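Long-range contacts in extracellular solute-binding protein family 1 (Kribbella flavida, PDB 5IXP), which probably captures a solute outside the cell, possibly a sugar, and delivers it to an ABC transporter for import: residues L169-M174 against V362-L367; Q180-N185 against E358-F363. One frame throughout, in Å; residues are numbered along the deposited sequence. Where two conformers were deposited one is given.

Contact 1 of 2, residues L169-M174 against V362-L367; sequences LTWEAM and VFTEAL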
loop_
_atom_site.group_PDB
_atom_site.type_symbol
_atom_site.label_atom_id
_atom_site.label_comp_id
_atom_site.label_asym_id
_atom_site.label_seq_id
_atom_site.Cartn_x
_atom_site.Cartn_y
_atom_site.Cartn_z
ATOM N N LEU A 169 0.937 -12.572 -0.181
ATOM C CA LEU A 169 1.338 -11.285 0.397
ATOM C C LEU A 169 2.852 -11.094 0.340
ATOM O O LEU A 169 3.324 -9.963 0.166
ATOM C CB LEU A 169 0.828 -11.131 1.832
ATOM C CG LEU A 169 -0.674 -10.845 1.994
ATOM C CD1 LEU A 169 -0.997 -10.359 3.408
ATOM C CD2 LEU A 169 -1.166 -9.839 0.962
ATOM N N THR A 170 3.628 -12.176 0.459
ATOM C CA THR A 170 5.070 -12.057 0.272
ATOM C C THR A 170 5.397 -11.650 -1.161
ATOM O O THR A 170 6.300 -10.834 -1.399
ATOM C CB THR A 170 5.761 -13.377 0.633
ATOM O OG1 THR A 170 5.356 -13.794 1.945
ATOM C CG2 THR A 170 7.283 -13.222 0.593
ATOM N N TRP A 171 4.663 -12.205 -2.125
ATOM C CA TRP A 171 4.805 -11.812 -3.525
ATOM C C TRP A 171 4.515 -10.334 -3.721
ATOM O O TRP A 171 5.256 -9.633 -4.424
ATOM C CB TRP A 171 3.863 -12.655 -4.387
ATOM C CG TRP A 171 3.613 -12.144 -5.800
ATOM C CD1 TRP A 171 2.640 -11.265 -6.205
ATOM C CD2 TRP A 171 4.326 -12.523 -6.981
ATOM N NE1 TRP A 171 2.716 -11.068 -7.569
ATOM C CE2 TRP A 171 3.740 -11.830 -8.069
ATOM C CE3 TRP A 171 5.412 -13.368 -7.225
ATOM C CZ2 TRP A 171 4.207 -11.962 -9.381
ATOM C CZ3 TRP A 171 5.873 -13.502 -8.533
ATOM C CH2 TRP A 171 5.271 -12.801 -9.592
ATOM N N GLU A 172 3.413 -9.848 -3.145
ATOM C CA GLU A 172 3.102 -8.426 -3.257
ATOM C C GLU A 172 4.262 -7.583 -2.751
ATOM O O GLU A 172 4.652 -6.596 -3.390
ATOM C CB GLU A 172 1.828 -8.100 -2.480
ATOM C CG GLU A 172 0.575 -8.750 -3.051
ATOM C CD GLU A 172 0.174 -8.126 -4.387
ATOM O OE1 GLU A 172 -0.483 -7.058 -4.388
ATOM O OE2 GLU A 172 0.550 -8.677 -5.438
ATOM N N ALA A 173 4.842 -7.976 -1.617
ATOM C CA ALA A 173 5.933 -7.201 -1.033
ATOM C C ALA A 173 7.149 -7.186 -1.948
ATOM O O ALA A 173 7.742 -6.125 -2.183
ATOM C CB ALA A 173 6.293 -7.757 0.343
HETATM N N MSE A 174 7.517 -8.336 -2.504
HETATM C CA MSE A 174 8.704 -8.413 -3.346
HETATM C C MSE A 174 8.490 -7.828 -4.734
HETATM O O MSE A 174 9.344 -7.099 -5.241
HETATM C CB MSE A 174 9.167 -9.864 -3.482
HETATM C CG MSE A 174 9.535 -10.491 -2.156
HETATM SE SE MSE A 174 10.131 -12.317 -2.478
HETATM C CE MSE A 174 11.712 -11.879 -3.556
ATOM N N VAL A 362 -3.790 -12.643 -12.114
ATOM C CA VAL A 362 -3.575 -14.002 -12.607
ATOM C C VAL A 362 -2.324 -14.600 -11.970
ATOM O O VAL A 362 -2.290 -15.796 -11.656
ATOM C CB VAL A 362 -3.541 -14.067 -14.150
ATOM C CG1 VAL A 362 -4.562 -13.123 -14.770
ATOM C CG2 VAL A 362 -2.152 -13.844 -14.714
ATOM N N PHE A 363 -1.293 -13.777 -11.720
ATOM C CA PHE A 363 -0.095 -14.298 -11.068
ATOM C C PHE A 363 -0.369 -14.662 -9.616
ATOM O O PHE A 363 0.107 -15.697 -9.131
ATOM C CB PHE A 363 1.057 -13.295 -11.161
ATOM C CG PHE A 363 1.773 -13.317 -12.481
ATOM C CD1 PHE A 363 2.778 -14.246 -12.722
ATOM C CD2 PHE A 363 1.435 -12.421 -13.485
ATOM C CE1 PHE A 363 3.440 -14.278 -13.935
ATOM C CE2 PHE A 363 2.092 -12.444 -14.704
ATOM C CZ PHE A 363 3.100 -13.377 -14.929
ATOM N N THR A 364 -1.132 -13.835 -8.898
ATOM C CA THR A 364 -1.370 -14.147 -7.494
ATOM C C THR A 364 -2.330 -15.319 -7.342
ATOM O O THR A 364 -2.184 -16.115 -6.406
ATOM C CB THR A 364 -1.892 -12.921 -6.730
ATOM O OG1 THR A 364 -3.106 -12.440 -7.320
ATOM C CG2 THR A 364 -0.847 -11.807 -6.726
ATOM N N GLU A 365 -3.306 -15.452 -8.250
ATOM C CA GLU A 365 -4.155 -16.640 -8.225
ATOM C C GLU A 365 -3.317 -17.891 -8.433
ATOM O O GLU A 365 -3.490 -18.890 -7.723
ATOM C CB GLU A 365 -5.257 -16.547 -9.292
ATOM C CG GLU A 365 -6.359 -15.544 -8.940
ATOM C CD GLU A 365 -7.375 -15.338 -10.050
ATOM O OE1 GLU A 365 -7.231 -15.952 -11.128
ATOM O OE2 GLU A 365 -8.324 -14.549 -9.843
ATOM N N ALA A 366 -2.380 -17.839 -9.383
ATOM C CA ALA A 366 -1.520 -18.989 -9.633
ATOM C C ALA A 366 -0.648 -19.293 -8.422
ATOM O O ALA A 366 -0.497 -20.457 -8.030
ATOM C CB ALA A 366 -0.663 -18.740 -10.875
ATOM N N LEU A 367 -0.067 -18.259 -7.810
ATOM C CA LEU A 367 0.789 -18.498 -6.656
ATOM C C LEU A 367 -0.014 -19.069 -5.487
ATOM O O LEU A 367 0.477 -19.941 -4.763
ATOM C CB LEU A 367 1.511 -17.211 -6.260
ATOM C CG LEU A 367 2.514 -17.350 -5.114
ATOM C CD1 LEU A 367 3.535 -18.444 -5.411
ATOM C CD2 LEU A 367 3.203 -16.008 -4.874
#
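Trp171 holds CG anti to its backbone N (chi1 165°), which sends the indole out from helix 167-175 toward helix 356-371. Leu367 also has CG anti to the backbone N (chi1 -176°) and reaches back to meet it. In Thr364, OG1 takes the crowded position between the backbone N and the carbonyl carbon. Its CG2 is thereby anti to the carbonyl carbon and faces the indole.

Three side chains of 362-367 line up along Trp171. Leu367 CD2 sits 3.5 Å from Trp171 CB, at the root of the side chain. Thr364 CG2 meets the pyrrole part, 3.6 Å from Trp171 CD1, and the two side chains cross at about a right angle. Phe363 CB lies 3.9 Å from Trp171 CZ2, on the benzo part. The Trp171 six-membered ring and the Phe363 ring are nearly parallel but slid apart, with centroids 6.0 Å from each other, so they barely overlap.

Glu172 bends at its second torsion and brings OE2 to 3.7 Å from Thr364 CG2. That oxygen also has a salt bridge to Arg175 and a hydrogen bond to Asn360. Trp171 NE1 is satisfied by Asn360 OD1. Thr364 OG1 bonds back to Gln361 O in its own helix. No hydrogen bond joins the two segments; the contact is mainly apolar.

An alanine in place of Trp171 would probably loosen the pairing, because the contacts to Phe363 and Thr364 and the NE1 bond would all be lost.

Leu197 and Trp201 of helix 195-209 close in on Trp171 and Leu367 respectively. The axes of 169-174 and 362-367 come within 10.5 Å and run at 140°, nearer antiparallel than parallel. This is helix-on-helix packing through one large aromatic, within the helical part of a periplasmic-binding-protein-type fold.

Contact 2 of 2, residues Q180-N185 against E358-F363; sequences QAYYSN and EINQVF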
loop_
_atom_site.group_PDB
_atom_site.type_symbol
_atom_site.label_atom_id
_atom_site.label_comp_id
_atom_site.label_asym_id
_atom_site.label_seq_id
_atom_site.Cartn_x
_atom_site.Cartn_y
_atom_site.Cartn_z
ATOM N N GLN A 180 11.210 -3.342 -12.900
ATOM C CA GLN A 180 10.087 -3.586 -13.785
ATOM C C GLN A 180 9.427 -4.895 -13.395
ATOM O O GLN A 180 10.079 -5.831 -12.924
ATOM C CB GLN A 180 10.500 -3.614 -15.261
ATOM C CG GLN A 180 11.167 -4.881 -15.688
ATOM C CD GLN A 180 11.709 -4.771 -17.083
ATOM O OE1 GLN A 180 11.873 -3.667 -17.608
ATOM N NE2 GLN A 180 11.996 -5.911 -17.699
ATOM N N ALA A 181 8.116 -4.937 -13.570
ATOM C CA ALA A 181 7.381 -6.156 -13.284
ATOM C C ALA A 181 6.723 -6.630 -14.568
ATOM O O ALA A 181 7.248 -7.503 -15.261
ATOM C CB ALA A 181 6.349 -5.925 -12.173
ATOM N N TYR A 182 5.598 -6.031 -14.923
ATOM C CA TYR A 182 4.855 -6.498 -16.078
ATOM C C TYR A 182 5.044 -5.636 -17.315
ATOM O O TYR A 182 4.774 -6.113 -18.425
ATOM C CB TYR A 182 3.368 -6.580 -15.727
ATOM C CG TYR A 182 3.103 -7.427 -14.508
ATOM C CD1 TYR A 182 3.607 -8.729 -14.410
ATOM C CD2 TYR A 182 2.364 -6.932 -13.444
ATOM C CE1 TYR A 182 3.363 -9.510 -13.287
ATOM C CE2 TYR A 182 2.115 -7.707 -12.316
ATOM C CZ TYR A 182 2.614 -8.992 -12.240
ATOM O OH TYR A 182 2.357 -9.758 -11.121
ATOM N N TYR A 183 5.507 -4.394 -17.163
ATOM C CA TYR A 183 5.509 -3.447 -18.266
ATOM C C TYR A 183 6.862 -2.780 -18.432
ATOM O O TYR A 183 7.563 -2.495 -17.458
ATOM C CB TYR A 183 4.457 -2.354 -18.069
ATOM C CG TYR A 183 3.033 -2.795 -18.308
ATOM C CD1 TYR A 183 2.474 -2.731 -19.575
ATOM C CD2 TYR A 183 2.247 -3.273 -17.264
ATOM C CE1 TYR A 183 1.166 -3.122 -19.798
ATOM C CE2 TYR A 183 0.936 -3.668 -17.474
ATOM C CZ TYR A 183 0.399 -3.588 -18.745
ATOM O OH TYR A 183 -0.906 -3.974 -18.965
ATOM N N SER A 184 7.211 -2.521 -19.689
ATOM C CA SER A 184 8.233 -1.538 -19.993
ATOM C C SER A 184 7.678 -0.132 -19.778
ATOM O O SER A 184 6.474 0.073 -19.591
ATOM C CB SER A 184 8.707 -1.680 -21.435
ATOM O OG SER A 184 7.782 -1.062 -22.320
ATOM N N ASN A 185 8.570 0.855 -19.842
ATOM C CA ASN A 185 8.148 2.237 -19.645
ATOM C C ASN A 185 7.252 2.759 -20.761
ATOM O O ASN A 185 6.615 3.803 -20.580
ATOM C CB ASN A 185 9.372 3.134 -19.490
ATOM C CG ASN A 185 9.915 3.114 -18.086
ATOM O OD1 ASN A 185 9.153 3.181 -17.122
ATOM N ND2 ASN A 185 11.231 3.000 -17.957
ATOM N N GLU A 358 -5.070 -6.389 -13.429
ATOM C CA GLU A 358 -5.620 -7.601 -14.021
ATOM C C GLU A 358 -4.532 -8.638 -14.260
ATOM O O GLU A 358 -4.759 -9.835 -14.056
ATOM C CB GLU A 358 -6.329 -7.267 -15.334
ATOM C CG GLU A 358 -7.606 -6.460 -15.174
ATOM C CD GLU A 358 -7.371 -4.956 -14.991
ATOM O OE1 GLU A 358 -6.209 -4.501 -14.901
ATOM O OE2 GLU A 358 -8.371 -4.221 -14.936
ATOM N N ILE A 359 -3.347 -8.196 -14.698
ATOM C CA ILE A 359 -2.225 -9.115 -14.879
ATOM C C ILE A 359 -1.778 -9.669 -13.537
ATOM O O ILE A 359 -1.566 -10.879 -13.377
ATOM C CB ILE A 359 -1.060 -8.411 -15.600
ATOM C CG1 ILE A 359 -1.453 -7.999 -17.016
ATOM C CG2 ILE A 359 0.207 -9.286 -15.599
ATOM C CD1 ILE A 359 -0.412 -7.090 -17.680
ATOM N N ASN A 360 -1.600 -8.786 -12.552
ATOM C CA ASN A 360 -1.146 -9.246 -11.247
ATOM C C ASN A 360 -2.102 -10.271 -10.651
ATOM O O ASN A 360 -1.663 -11.203 -9.970
ATOM C CB ASN A 360 -0.976 -8.068 -10.292
ATOM C CG ASN A 360 -0.271 -8.474 -9.025
ATOM O OD1 ASN A 360 0.838 -8.995 -9.080
ATOM N ND2 ASN A 360 -0.911 -8.247 -7.873
ATOM N N GLN A 361 -3.403 -10.122 -10.916
ATOM C CA GLN A 361 -4.394 -11.040 -10.361
ATOM C C GLN A 361 -4.167 -12.468 -10.846
ATOM O O GLN A 361 -4.331 -13.424 -10.078
ATOM C CB GLN A 361 -5.801 -10.558 -10.723
ATOM C CG GLN A 361 -6.919 -11.338 -10.058
ATOM C CD GLN A 361 -8.300 -10.782 -10.371
ATOM O OE1 GLN A 361 -8.529 -9.570 -10.324
ATOM N NE2 GLN A 361 -9.230 -11.671 -10.695
ATOM N N VAL A 362 -3.790 -12.643 -12.114
ATOM C CA VAL A 362 -3.575 -14.002 -12.607
ATOM C C VAL A 362 -2.324 -14.600 -11.970
ATOM O O VAL A 362 -2.290 -15.796 -11.656
ATOM C CB VAL A 362 -3.541 -14.067 -14.150
ATOM C CG1 VAL A 362 -4.562 -13.123 -14.770
ATOM C CG2 VAL A 362 -2.152 -13.844 -14.714
ATOM N N PHE A 363 -1.293 -13.777 -11.720
ATOM C CA PHE A 363 -0.095 -14.298 -11.068
ATOM C C PHE A 363 -0.369 -14.662 -9.616
ATOM O O PHE A 363 0.107 -15.697 -9.131
ATOM C CB PHE A 363 1.057 -13.295 -11.161
ATOM C CG PHE A 363 1.773 -13.317 -12.481
ATOM C CD1 PHE A 363 2.778 -14.246 -12.722
ATOM C CD2 PHE A 363 1.435 -12.421 -13.485
ATOM C CE1 PHE A 363 3.440 -14.278 -13.935
ATOM C CE2 PHE A 363 2.092 -12.444 -14.704
ATOM C CZ PHE A 363 3.100 -13.377 -14.929
#
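Residues 180-185 form an irregular loop, whereas 358-363 is helical. The two backbones come nearest at Tyr182 and Ile359, whose CA atoms are 7.6 Å apart. The loop backbone is not evenly extended: psi is about -80° at Ala181, and the chain is extended again only at Tyr183. Both tyrosines reach helix 356-371.

Tyr182 carries most of the contact. Ile359 CG2 stands over one face of its ring, 3.6 Å from the centroid and 13° off the normal, a CH-pi contact. Ala181 CB lies over the opposite face, toward the rim. The hydroxyl gives a hydrogen bond to Asn360 OD1, 2.7 Å from Tyr182 OH. It meets a lone pair in the carbonyl plane, with a C=O...O angle of 132°. Asn360 CG is anti to its backbone N, which brings OD1 to the edge of the Tyr182 ring, with the amide turned obliquely to the ring plane. Phe363 arrives tip to tip, with CE2 3.5 Å from Tyr182 CE1. These rings are also nearly parallel and slid apart, centroids 5.2 Å from each other.

Tyr183 adds a smaller contact, its OH lying 3.4 Å from Ile359 CD1. That hydroxyl has its polar partner in Arg355 N.

The loop connects helix 167-175 to helix 195-209. Trp171 and Arg175 of the first also touch Tyr182, while helix 377-392 packs on Ile359 and Phe363 through Ala392, Ala384 and Ala388.

Contacts 1 and 2 follow one another along helix 356-371, with centres about 11 Å apart, and share Phe363. Asn360 ties them together through both ends of its amide. Asn360 OD1 accepts from Trp171 NE1 at 3.2 Å as well as from the hydroxyl of Tyr182. Asn360 ND2 lies 2.9 Å from Glu172 OE2, a probable hydrogen bond. These bonds are likely to fix which way round the amide sits. Trp171 CZ2 also packs 3.4 Å from Tyr182 OH, so the two aromatics meet directly. Together the contacts join helix 167-175 and the loop after it to the C-terminal helices.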